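Local coordinates for protein fructose-bisphosphate aldolase (Plasmodium falciparum, PDB 4TR9) that belongs to the fructose-bisphosphate aldolase family of TIM-barrel enzymes and is found here as an assembly of four chains, at residues G71-G76 against K329-L334; K77-A82 against E106-G111; I198-P203 against A243-T248. All blocks are in the same frame, centred on the assembly; numbering follows the deposited sequence.

Contact 1. Residues G71-G76 against K329-L334; sequences GTKGLG and KAREVL
In this TIM-barrel protein, the loop between helix 59-70 and strand 79-84, which contains a type II beta turn from Thr72 to Leu75, rests against helix 327-346 near the end of the chain. Arg331 carries much of the meeting. Its chain, extended from CG to NE, slides past Thr72 in the opposite direction, so that Thr72 OG1 lies 3.4 Å from Arg331 CG. Both side chains also turn to the end of helix 59-70, where the Thr72 hydroxyl and Arg331 NE each bond to the carbonyl of Leu68.

The guanidinium lies flat beneath the backbone: Thr72 N stands over its centre, and Gly71 O sits above the same face toward the rim. That placement leaves Gly71 O only 3.1 Å from Arg331 NH2 at an angle too poor for a hydrogen bond. Deeper in, Leu75 and Leu334 cross at about a right angle, Leu75 CD1 resting 3.9 Å from Leu334 CD2.

On the outer side two positive groups approach, Lys73 NZ coming to the guanidinium edge through bends at chi3 and chi4. A water accepts from both, weakly from Lys73 NZ, and at 2.9 Å from Arg331 NH2.

Contact 2. Residues K77-A82 against E106-G111; sequences KFISGA and ENIIPG
Two neighbouring parallel strands of the TIM barrel, 79-84 and 109-113, come together here at the ends where they enter the barrel. Three backbone hydrogen bonds set the register, pairing Gly81 with Ile109 and Ala82 with Pro110. Ile109 N gives an almost perfectly straight bond (179°) of 2.9 Å to Ser80 O, in the carbonyl plane and on a lone pair. Ile109 then returns the favour through its own carbonyl, which takes Ala82 N at 3.0 Å from above the carbonyl plane. The last bond, Gly111 N to Ala82 O, is the shortest at 2.7 Å but also the most bent (138°).

Just where the ladder starts, at the corner the chain turns at Ser80, waters bridge Asn107 O to Ile79 O and to Ser80 O, the second sharing an oxygen with the first ladder bond. Each lies within hydrogen-bonding distance of both its carbonyls, though not all acceptors in reach can be served in full at once. The strongest partner of the Ser80 hydroxyl is Leu29 O, at the end of helix 16-29, with Gly35 O also in reach.

Apolar packing centres on one branch of Ile108. Its CG2, anti to the backbone N, lies across the first strand, 3.7 Å from Gly81 CA and 3.9 Å from Ala82 CB, and obliquely meets Ile79 CG2 at 4.2 Å. Leu75 and Leu103 also touch Ile108, while Val100 and His104 of helix 99-105 pack on Pro110.

Ser80 O takes the Ile109 amide and probably a water as well, and Pro110, which has no N-H to give, uses its carbonyl to bond to Arg149, just before strand 150-157. The chemistry implies direct amide-to-carbonyl bonds along the ladder, with water bridging the carbonyls at its start.

Contact 3. Residues I198-P203 against A243-T248; sequences ILADGP and AGYECT
Hydrogen bonds tie together two loops at the C-terminal ends of adjacent TIM-barrel strands, 191-198 and 235-236, the Asp201 side chain lying about 7 Å from the bound 38D. Tyr245 N reaches Ala200 O at 2.9 Å, nearly along the C=O axis. Gly202 and Glu246 then make a reciprocal pair: Glu246 N bonds to Gly202 O at 3.0 Å from above the carbonyl plane, while Gly202 N gives a bond of 3.1 Å to Glu246 OE1. A bend at chi2 folds the glutamate back to reach it. Within the second loop, a type I beta turn spans Gly244 to Cys247.

Weaker C-H...O contacts supplement these bonds, as Gly244 CA approaches Gly202 O at 3.2 Å and also points a hydrogen to Ala200 O.

The aromatic contacts use two different aspects of Tyr245. Over one face sits Ala200 CB, a CH-pi contact 3.8 Å from the ring centroid, whereas Asp201 OD1 meets the ring edge, 3.2 Å from Tyr245 CD2, with the carboxylate plane turned 59° from the ring. The tyrosine hydroxyl bonds weakly to Gly281 N.

Asp201 OD1 and Glu246 OE1, like charges 5.5 Å apart, may mildly raise one carboxylate's pKa, while the Gly202 N-H probably helps stabilise Glu246.

How the contacts relate
Contacts 1 and 2 are neighbours, their centres about 12 Å apart, and the carboxylate of Glu106 joins them by probable hydrogen bonds to the backbone N of Gly74 and Gly76. Segment 71-76 runs directly on into segment 77-82. Contact 3 stands apart, its centre about 33 Å and about 32 Å from those of contacts 1 and 2, on the far side of the chain's centre from contact 2. Along the chain, contact 2 closes before contact 3 opens, and the widely separated halves of contact 1 bracket both. Contact 2 joins strands at their beginnings, whereas contact 3 links loops beyond strand ends, in one shared barrel.

Contact 1. Residues G71-G76 against K329-L334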
ATOM      1  N   GLY A  71     -42.945  -6.948  17.242  1.00 47.35           N
ATOM      2  CA  GLY A  71     -44.272  -7.531  17.314  1.00 49.72           C
ATOM      3  C   GLY A  71     -45.287  -6.766  16.488  1.00 51.42           C
ATOM      4  O   GLY A  71     -46.484  -7.044  16.547  1.00 55.16           O
ATOM      5  N   THR A  72     -44.805  -5.798  15.714  1.00 54.14           N
ATOM      6  CA  THR A  72     -45.674  -4.979  14.878  1.00 52.65           C
ATOM      7  C   THR A  72     -46.200  -5.767  13.683  1.00 55.33           C
ATOM      8  O   THR A  72     -45.441  -6.137  12.787  1.00 46.71           O
ATOM      9  CB  THR A  72     -44.945  -3.724  14.369  1.00 46.89           C
ATOM     10  OG1 THR A  72     -44.502  -2.942  15.485  1.00 48.82           O
ATOM     11  CG2 THR A  72     -45.871  -2.884  13.506  1.00 42.47           C
ATOM     12  N   LYS A  73     -47.505  -6.017  13.677  1.00 57.29           N
ATOM     13  CA  LYS A  73     -48.139  -6.765  12.598  1.00 56.86           C
ATOM     14  C   LYS A  73     -48.129  -5.972  11.294  1.00 51.67           C
ATOM     15  O   LYS A  73     -48.754  -4.917  11.193  1.00 46.09           O
ATOM     16  CB  LYS A  73     -49.574  -7.140  12.979  1.00 58.49           C
ATOM     17  CG  LYS A  73     -49.667  -8.131  14.131  1.00 76.96           C
ATOM     18  CD  LYS A  73     -51.112  -8.422  14.510  1.00 84.44           C
ATOM     19  CE  LYS A  73     -51.762  -7.235  15.205  1.00 80.13           C
ATOM     20  NZ  LYS A  73     -51.129  -6.943  16.522  1.00 76.11           N
ATOM     21  N   GLY A  74     -47.408  -6.487  10.301  1.00 49.54           N
ATOM     22  CA  GLY A  74     -47.342  -5.854   8.998  1.00 42.85           C
ATOM     23  C   GLY A  74     -46.044  -5.106   8.759  1.00 48.98           C
ATOM     24  O   GLY A  74     -45.901  -4.398   7.762  1.00 46.83           O
ATOM     25  N   LEU A  75     -45.094  -5.268   9.674  1.00 49.65           N
ATOM     26  CA  LEU A  75     -43.808  -4.587   9.577  1.00 40.38           C
ATOM     27  C   LEU A  75     -42.951  -5.174   8.458  1.00 40.91           C
ATOM     28  O   LEU A  75     -42.088  -4.495   7.902  1.00 39.06           O
ATOM     29  CB  LEU A  75     -43.059  -4.670  10.910  1.00 39.14           C
ATOM     30  CG  LEU A  75     -41.760  -3.867  11.014  1.00 33.79           C
ATOM     31  CD1 LEU A  75     -42.043  -2.375  10.916  1.00 28.63           C
ATOM     32  CD2 LEU A  75     -41.019  -4.195  12.301  1.00 36.58           C
ATOM     33  N   GLY A  76     -43.202  -6.438   8.129  1.00 36.74           N
ATOM     34  CA  GLY A  76     -42.416  -7.143   7.133  1.00 44.09           C
ATOM     35  C   GLY A  76     -42.579  -6.618   5.722  1.00 50.29           C
ATOM     36  O   GLY A  76     -41.794  -6.951   4.834  1.00 48.89           O
ATOM     37  N   LYS A 329     -50.732   2.308  19.357  1.00 57.32           N
ATOM     38  CA  LYS A 329     -50.650   3.672  18.854  1.00 54.46           C
ATOM     39  C   LYS A 329     -49.248   3.975  18.335  1.00 53.21           C
ATOM     40  O   LYS A 329     -49.084   4.643  17.317  1.00 52.71           O
ATOM     41  CB  LYS A 329     -51.036   4.665  19.952  1.00 64.00           C
ATOM     42  CG  LYS A 329     -51.199   6.098  19.476  1.00 68.94           C
ATOM     43  CD  LYS A 329     -51.502   7.025  20.645  1.00 81.02           C
ATOM     44  CE  LYS A 329     -52.712   6.544  21.433  1.00 91.11           C
ATOM     45  NZ  LYS A 329     -52.962   7.384  22.638  1.00 99.69           N
ATOM     46  N   ALA A 330     -48.240   3.474  19.044  1.00 60.04           N
ATOM     47  CA  ALA A 330     -46.851   3.691  18.662  1.00 55.34           C
ATOM     48  C   ALA A 330     -46.449   2.790  17.497  1.00 51.91           C
ATOM     49  O   ALA A 330     -45.597   3.153  16.687  1.00 46.58           O
ATOM     50  CB  ALA A 330     -45.932   3.459  19.852  1.00 52.42           C
ATOM     51  N   ARG A 331     -47.065   1.614  17.420  1.00 54.49           N
ATOM     52  CA  ARG A 331     -46.768   0.668  16.351  1.00 51.50           C
ATOM     53  C   ARG A 331     -47.223   1.197  14.997  1.00 53.21           C
ATOM     54  O   ARG A 331     -46.623   0.885  13.967  1.00 50.38           O
ATOM     55  CB  ARG A 331     -47.418  -0.687  16.635  1.00 51.02           C
ATOM     56  CG  ARG A 331     -46.687  -1.514  17.679  1.00 53.31           C
ATOM     57  CD  ARG A 331     -47.368  -2.853  17.903  1.00 50.07           C
ATOM     58  NE  ARG A 331     -46.583  -3.719  18.778  1.00 46.94           N
ATOM     59  CZ  ARG A 331     -46.954  -4.940  19.149  1.00 50.41           C
ATOM     60  NH1 ARG A 331     -46.176  -5.658  19.948  1.00 54.01           N
ATOM     61  NH2 ARG A 331     -48.104  -5.444  18.722  1.00 52.44           N
ATOM     62  N   GLU A 332     -48.285   1.997  14.998  1.00 48.63           N
ATOM     63  CA  GLU A 332     -48.760   2.624  13.772  1.00 55.95           C
ATOM     64  C   GLU A 332     -47.795   3.727  13.347  1.00 53.27           C
ATOM     65  O   GLU A 332     -47.594   3.965  12.156  1.00 51.21           O
ATOM     66  CB  GLU A 332     -50.173   3.185  13.956  1.00 65.92           C
ATOM     67  CG  GLU A 332     -50.763   3.805  12.694  1.00104.57           C
ATOM     68  CD  GLU A 332     -52.229   4.172  12.847  1.00114.30           C
ATOM     69  OE1 GLU A 332     -52.872   3.676  13.797  1.00131.32           O
ATOM     70  OE2 GLU A 332     -52.737   4.954  12.017  1.00109.18           O
ATOM     71  N   VAL A 333     -47.198   4.394  14.331  1.00 54.73           N
ATOM     72  CA  VAL A 333     -46.193   5.416  14.065  1.00 55.03           C
ATOM     73  C   VAL A 333     -44.965   4.774  13.428  1.00 50.13           C
ATOM     74  O   VAL A 333     -44.333   5.353  12.543  1.00 46.55           O
ATOM     75  CB  VAL A 333     -45.786   6.163  15.353  1.00 52.05           C
ATOM     76  CG1 VAL A 333     -44.737   7.222  15.051  1.00 46.73           C
ATOM     77  CG2 VAL A 333     -47.006   6.791  16.007  1.00 58.01           C
ATOM     78  N   LEU A 334     -44.643   3.566  13.878  1.00 55.25           N
ATOM     79  CA  LEU A 334     -43.536   2.804  13.314  1.00 49.84           C
ATOM     80  C   LEU A 334     -43.814   2.416  11.866  1.00 49.36           C
ATOM     81  O   LEU A 334     -42.921   2.458  11.019  1.00 46.30           O
ATOM     82  CB  LEU A 334     -43.274   1.550  14.150  1.00 41.97           C
ATOM     83  CG  LEU A 334     -42.197   0.600  13.622  1.00 43.37           C
ATOM     84  CD1 LEU A 334     -40.844   1.295  13.577  1.00 38.66           C
ATOM     85  CD2 LEU A 334     -42.129  -0.663  14.468  1.00 42.03           C
TER
HETATM   86  O   HOH W   1     -50.687  -4.270  18.211  1.00 48.86           O

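Contact 2. Residues K77-A82 against E106-G111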
ATOM      1  N   LYS A  77     -43.603  -5.797   5.510  1.00 51.68           N
ATOM      2  CA  LYS A  77     -43.853  -5.219   4.196  1.00 48.83           C
ATOM      3  C   LYS A  77     -42.810  -4.159   3.856  1.00 46.06           C
ATOM      4  O   LYS A  77     -42.497  -3.935   2.686  1.00 49.61           O
ATOM      5  CB  LYS A  77     -45.260  -4.617   4.136  1.00 51.12           C
ATOM      6  CG  LYS A  77     -45.666  -4.117   2.757  1.00 59.70           C
ATOM      7  CD  LYS A  77     -47.086  -3.576   2.754  1.00 59.48           C
ATOM      8  CE  LYS A  77     -47.486  -3.091   1.369  1.00 59.86           C
ATOM      9  NZ  LYS A  77     -48.878  -2.563   1.344  1.00 60.12           N
ATOM     10  N   PHE A  78     -42.262  -3.518   4.883  1.00 51.91           N
ATOM     11  CA  PHE A  78     -41.303  -2.437   4.679  1.00 44.03           C
ATOM     12  C   PHE A  78     -39.926  -2.761   5.252  1.00 42.30           C
ATOM     13  O   PHE A  78     -38.935  -2.118   4.907  1.00 43.46           O
ATOM     14  CB  PHE A  78     -41.827  -1.141   5.300  1.00 38.21           C
ATOM     15  CG  PHE A  78     -43.265  -0.853   4.975  1.00 49.95           C
ATOM     16  CD1 PHE A  78     -43.649  -0.543   3.683  1.00 49.60           C
ATOM     17  CD2 PHE A  78     -44.231  -0.889   5.966  1.00 51.24           C
ATOM     18  CE1 PHE A  78     -44.971  -0.277   3.382  1.00 56.59           C
ATOM     19  CE2 PHE A  78     -45.555  -0.623   5.673  1.00 48.95           C
ATOM     20  CZ  PHE A  78     -45.924  -0.317   4.378  1.00 55.58           C
ATOM     21  N   ILE A  79     -39.867  -3.759   6.127  1.00 41.00           N
ATOM     22  CA  ILE A  79     -38.609  -4.138   6.762  1.00 38.90           C
ATOM     23  C   ILE A  79     -38.181  -5.548   6.365  1.00 39.65           C
ATOM     24  O   ILE A  79     -38.926  -6.511   6.549  1.00 42.28           O
ATOM     25  CB  ILE A  79     -38.708  -4.054   8.296  1.00 36.85           C
ATOM     26  CG1 ILE A  79     -39.038  -2.624   8.727  1.00 35.40           C
ATOM     27  CG2 ILE A  79     -37.412  -4.517   8.941  1.00 37.15           C
ATOM     28  CD1 ILE A  79     -38.021  -1.601   8.271  1.00 38.13           C
ATOM     29  N   SER A  80     -36.975  -5.658   5.815  1.00 36.55           N
ATOM     30  CA  SER A  80     -36.443  -6.946   5.385  1.00 38.00           C
ATOM     31  C   SER A  80     -35.650  -7.611   6.502  1.00 38.71           C
ATOM     32  O   SER A  80     -35.639  -8.836   6.627  1.00 42.34           O
ATOM     33  CB  SER A  80     -35.559  -6.776   4.149  1.00 43.15           C
ATOM     34  OG  SER A  80     -34.424  -5.978   4.443  1.00 34.18           O
ATOM     35  N   GLY A  81     -34.984  -6.795   7.310  1.00 35.59           N
ATOM     36  CA  GLY A  81     -34.167  -7.303   8.393  1.00 28.68           C
ATOM     37  C   GLY A  81     -34.071  -6.342   9.560  1.00 33.97           C
ATOM     38  O   GLY A  81     -34.227  -5.133   9.397  1.00 32.57           O
ATOM     39  N   ALA A  82     -33.813  -6.887  10.743  1.00 34.21           N
ATOM     40  CA  ALA A  82     -33.666  -6.076  11.946  1.00 37.76           C
ATOM     41  C   ALA A  82     -32.402  -6.461  12.703  1.00 38.38           C
ATOM     42  O   ALA A  82     -32.198  -7.627  13.040  1.00 37.88           O
ATOM     43  CB  ALA A  82     -34.889  -6.222  12.838  1.00 40.50           C
ATOM     44  N   GLU A 106     -42.838 -12.439  10.794  1.00 52.52           N
ATOM     45  CA  GLU A 106     -43.050 -11.258   9.966  1.00 50.79           C
ATOM     46  C   GLU A 106     -42.073 -11.178   8.798  1.00 46.48           C
ATOM     47  O   GLU A 106     -41.856 -10.100   8.245  1.00 44.17           O
ATOM     48  CB  GLU A 106     -42.943  -9.990  10.817  1.00 53.91           C
ATOM     49  CG  GLU A 106     -44.254  -9.555  11.448  1.00 58.08           C
ATOM     50  CD  GLU A 106     -45.223  -8.977  10.434  1.00 64.09           C
ATOM     51  OE1 GLU A 106     -44.773  -8.577   9.339  1.00 53.10           O
ATOM     52  OE2 GLU A 106     -46.434  -8.924  10.732  1.00 69.46           O
ATOM     53  N   ASN A 107     -41.491 -12.319   8.432  1.00 56.78           N
ATOM     54  CA  ASN A 107     -40.571 -12.407   7.299  1.00 53.07           C
ATOM     55  C   ASN A 107     -39.362 -11.483   7.468  1.00 43.35           C
ATOM     56  O   ASN A 107     -38.780 -11.013   6.491  1.00 44.52           O
ATOM     57  CB  ASN A 107     -41.310 -12.090   5.991  1.00 69.96           C
ATOM     58  CG  ASN A 107     -40.532 -12.506   4.754  1.00 75.54           C
ATOM     59  OD1 ASN A 107     -39.690 -13.402   4.806  1.00 60.14           O
ATOM     60  ND2 ASN A 107     -40.808 -11.847   3.633  1.00 58.11           N
ATOM     61  N   ILE A 108     -38.989 -11.227   8.717  1.00 42.70           N
ATOM     62  CA  ILE A 108     -37.872 -10.335   9.008  1.00 33.24           C
ATOM     63  C   ILE A 108     -36.627 -11.120   9.412  1.00 34.16           C
ATOM     64  O   ILE A 108     -36.668 -11.945  10.327  1.00 38.39           O
ATOM     65  CB  ILE A 108     -38.227  -9.332  10.121  1.00 33.95           C
ATOM     66  CG1 ILE A 108     -39.446  -8.499   9.716  1.00 33.89           C
ATOM     67  CG2 ILE A 108     -37.043  -8.425  10.420  1.00 30.32           C
ATOM     68  CD1 ILE A 108     -39.855  -7.471  10.748  1.00 39.59           C
ATOM     69  N   ILE A 109     -35.522 -10.857   8.722  1.00 39.87           N
ATOM     70  CA  ILE A 109     -34.263 -11.544   8.982  1.00 35.64           C
ATOM     71  C   ILE A 109     -33.539 -10.956  10.190  1.00 40.91           C
ATOM     72  O   ILE A 109     -33.245  -9.762  10.220  1.00 41.35           O
ATOM     73  CB  ILE A 109     -33.329 -11.477   7.762  1.00 32.85           C
ATOM     74  CG1 ILE A 109     -34.024 -12.041   6.522  1.00 32.13           C
ATOM     75  CG2 ILE A 109     -32.038 -12.225   8.036  1.00 32.87           C
ATOM     76  CD1 ILE A 109     -33.190 -11.948   5.265  1.00 32.56           C
ATOM     77  N   PRO A 110     -33.251 -11.798  11.193  1.00 33.56           N
ATOM     78  CA  PRO A 110     -32.531 -11.376  12.400  1.00 38.94           C
ATOM     79  C   PRO A 110     -31.085 -10.976  12.114  1.00 34.92           C
ATOM     80  O   PRO A 110     -30.372 -11.686  11.404  1.00 27.76           O
ATOM     81  CB  PRO A 110     -32.581 -12.621  13.294  1.00 42.69           C
ATOM     82  CG  PRO A 110     -33.710 -13.442  12.757  1.00 52.21           C
ATOM     83  CD  PRO A 110     -33.701 -13.197  11.284  1.00 44.80           C
ATOM     84  N   GLY A 111     -30.665  -9.842  12.668  1.00 36.97           N
ATOM     85  CA  GLY A 111     -29.296  -9.380  12.532  1.00 33.09           C
ATOM     86  C   GLY A 111     -28.673  -9.143  13.891  1.00 40.04           C
ATOM     87  O   GLY A 111     -29.385  -9.002  14.884  1.00 48.79           O
TER
HETATM   88  O   HOH W   2     -39.625  -8.975   5.222  1.00 48.16           O
HETATM   89  O   HOH W   3     -36.884 -10.254   4.793  1.00 42.14           O

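Contact 3. Residues I198-P203 against A243-T248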
ATOM      1  N   ILE A 198     -18.762   8.132   8.434  1.00 34.65           N
ATOM      2  CA  ILE A 198     -18.078   9.410   8.550  1.00 38.25           C
ATOM      3  C   ILE A 198     -19.013  10.431   9.187  1.00 42.10           C
ATOM      4  O   ILE A 198     -20.064  10.752   8.631  1.00 49.27           O
ATOM      5  CB  ILE A 198     -17.602   9.927   7.184  1.00 41.63           C
ATOM      6  CG1 ILE A 198     -16.615   8.942   6.555  1.00 34.23           C
ATOM      7  CG2 ILE A 198     -16.966  11.294   7.330  1.00 40.45           C
ATOM      8  CD1 ILE A 198     -16.090   9.385   5.211  1.00 38.58           C
ATOM      9  N   LEU A 199     -18.631  10.932  10.358  1.00 36.06           N
ATOM     10  CA  LEU A 199     -19.455  11.886  11.093  1.00 43.21           C
ATOM     11  C   LEU A 199     -19.645  13.188  10.321  1.00 45.63           C
ATOM     12  O   LEU A 199     -18.719  13.680   9.676  1.00 50.64           O
ATOM     13  CB  LEU A 199     -18.836  12.182  12.460  1.00 48.89           C
ATOM     14  CG  LEU A 199     -18.721  10.998  13.419  1.00 50.63           C
ATOM     15  CD1 LEU A 199     -18.166  11.447  14.761  1.00 58.06           C
ATOM     16  CD2 LEU A 199     -20.070  10.320  13.591  1.00 52.40           C
ATOM     17  N   ALA A 200     -20.852  13.741  10.391  1.00 46.54           N
ATOM     18  CA  ALA A 200     -21.155  15.002   9.726  1.00 51.54           C
ATOM     19  C   ALA A 200     -20.854  16.185  10.642  1.00 55.55           C
ATOM     20  O   ALA A 200     -21.184  17.328  10.326  1.00 56.87           O
ATOM     21  CB  ALA A 200     -22.608  15.031   9.279  1.00 47.43           C
ATOM     22  N   ASP A 201     -20.225  15.901  11.778  1.00 51.47           N
ATOM     23  CA  ASP A 201     -19.850  16.938  12.731  1.00 55.47           C
ATOM     24  C   ASP A 201     -18.761  17.839  12.158  1.00 56.92           C
ATOM     25  O   ASP A 201     -17.730  17.359  11.685  1.00 52.00           O
ATOM     26  CB  ASP A 201     -19.379  16.312  14.046  1.00 58.11           C
ATOM     27  CG  ASP A 201     -20.446  15.452  14.698  1.00 65.36           C
ATOM     28  OD1 ASP A 201     -21.639  15.809  14.605  1.00 69.05           O
ATOM     29  OD2 ASP A 201     -20.090  14.419  15.304  1.00 64.10           O
ATOM     30  N   GLY A 202     -18.997  19.146  12.201  1.00 50.76           N
ATOM     31  CA  GLY A 202     -18.051  20.110  11.669  1.00 59.87           C
ATOM     32  C   GLY A 202     -18.712  21.100  10.730  1.00 64.25           C
ATOM     33  O   GLY A 202     -19.892  20.962  10.410  1.00 61.98           O
ATOM     34  N   PRO A 203     -17.953  22.112  10.288  1.00 61.98           N
ATOM     35  CA  PRO A 203     -18.445  23.148   9.378  1.00 64.18           C
ATOM     36  C   PRO A 203     -18.033  22.918   7.925  1.00 57.48           C
ATOM     37  O   PRO A 203     -18.207  23.810   7.095  1.00 61.77           O
ATOM     38  CB  PRO A 203     -17.793  24.417   9.929  1.00 70.71           C
ATOM     39  CG  PRO A 203     -16.537  23.930  10.660  1.00 78.98           C
ATOM     40  CD  PRO A 203     -16.592  22.420  10.753  1.00 73.42           C
ATOM     41  N   ALA A 243     -23.384  18.165   3.759  1.00 38.76           N
ATOM     42  CA  ALA A 243     -22.551  19.205   4.343  1.00 45.43           C
ATOM     43  C   ALA A 243     -22.470  19.010   5.850  1.00 46.04           C
ATOM     44  O   ALA A 243     -23.231  18.230   6.424  1.00 44.93           O
ATOM     45  CB  ALA A 243     -23.097  20.583   4.008  1.00 48.33           C
ATOM     46  N   GLY A 244     -21.544  19.716   6.489  1.00 51.60           N
ATOM     47  CA  GLY A 244     -21.385  19.626   7.928  1.00 53.81           C
ATOM     48  C   GLY A 244     -22.580  20.191   8.672  1.00 56.22           C
ATOM     49  O   GLY A 244     -23.352  20.973   8.118  1.00 59.23           O
ATOM     50  N   TYR A 245     -22.731  19.791   9.931  1.00 55.92           N
ATOM     51  CA  TYR A 245     -23.832  20.270  10.759  1.00 62.98           C
ATOM     52  C   TYR A 245     -23.695  21.759  11.056  1.00 70.59           C
ATOM     53  O   TYR A 245     -24.691  22.467  11.199  1.00 77.91           O
ATOM     54  CB  TYR A 245     -23.903  19.479  12.068  1.00 58.82           C
ATOM     55  CG  TYR A 245     -24.395  18.057  11.904  1.00 61.17           C
ATOM     56  CD1 TYR A 245     -25.220  17.703  10.845  1.00 59.15           C
ATOM     57  CD2 TYR A 245     -24.034  17.068  12.812  1.00 60.73           C
ATOM     58  CE1 TYR A 245     -25.672  16.405  10.693  1.00 57.77           C
ATOM     59  CE2 TYR A 245     -24.480  15.767  12.668  1.00 54.30           C
ATOM     60  CZ  TYR A 245     -25.299  15.441  11.608  1.00 59.94           C
ATOM     61  OH  TYR A 245     -25.744  14.147  11.461  1.00 58.86           O
ATOM     62  N   GLU A 246     -22.455  22.229  11.147  1.00 58.36           N
ATOM     63  CA  GLU A 246     -22.194  23.634  11.432  1.00 66.19           C
ATOM     64  C   GLU A 246     -21.819  24.404  10.170  1.00 65.59           C
ATOM     65  O   GLU A 246     -21.389  25.556  10.242  1.00 74.82           O
ATOM     66  CB  GLU A 246     -21.085  23.775  12.480  1.00 71.65           C
ATOM     67  CG  GLU A 246     -21.508  23.423  13.903  1.00 70.20           C
ATOM     68  CD  GLU A 246     -21.634  21.929  14.131  1.00 67.31           C
ATOM     69  OE1 GLU A 246     -20.955  21.157  13.421  1.00 68.00           O
ATOM     70  OE2 GLU A 246     -22.413  21.525  15.020  1.00 74.32           O
ATOM     71  N   CYS A 247     -21.985  23.770   9.014  1.00 64.51           N
ATOM     72  CA  CYS A 247     -21.675  24.415   7.742  1.00 70.90           C
ATOM     73  C   CYS A 247     -22.657  25.545   7.451  1.00 73.07           C
ATOM     74  O   CYS A 247     -23.836  25.458   7.794  1.00 73.56           O
ATOM     75  CB  CYS A 247     -21.691  23.399   6.599  1.00 60.93           C
ATOM     76  SG  CYS A 247     -21.165  24.073   5.004  1.00 66.83           S
ATOM     77  N   THR A 248     -22.164  26.603   6.815  1.00 67.22           N
ATOM     78  CA  THR A 248     -22.983  27.777   6.536  1.00 72.76           C
ATOM     79  C   THR A 248     -23.570  27.746   5.127  1.00 79.23           C
ATOM     80  O   THR A 248     -24.646  28.292   4.886  1.00 88.12           O
ATOM     81  CB  THR A 248     -22.177  29.076   6.714  1.00 78.57           C
ATOM     82  OG1 THR A 248     -21.049  29.068   5.831  1.00 88.69           O
ATOM     83  CG2 THR A 248     -21.689  29.208   8.150  1.00 77.62           C
TER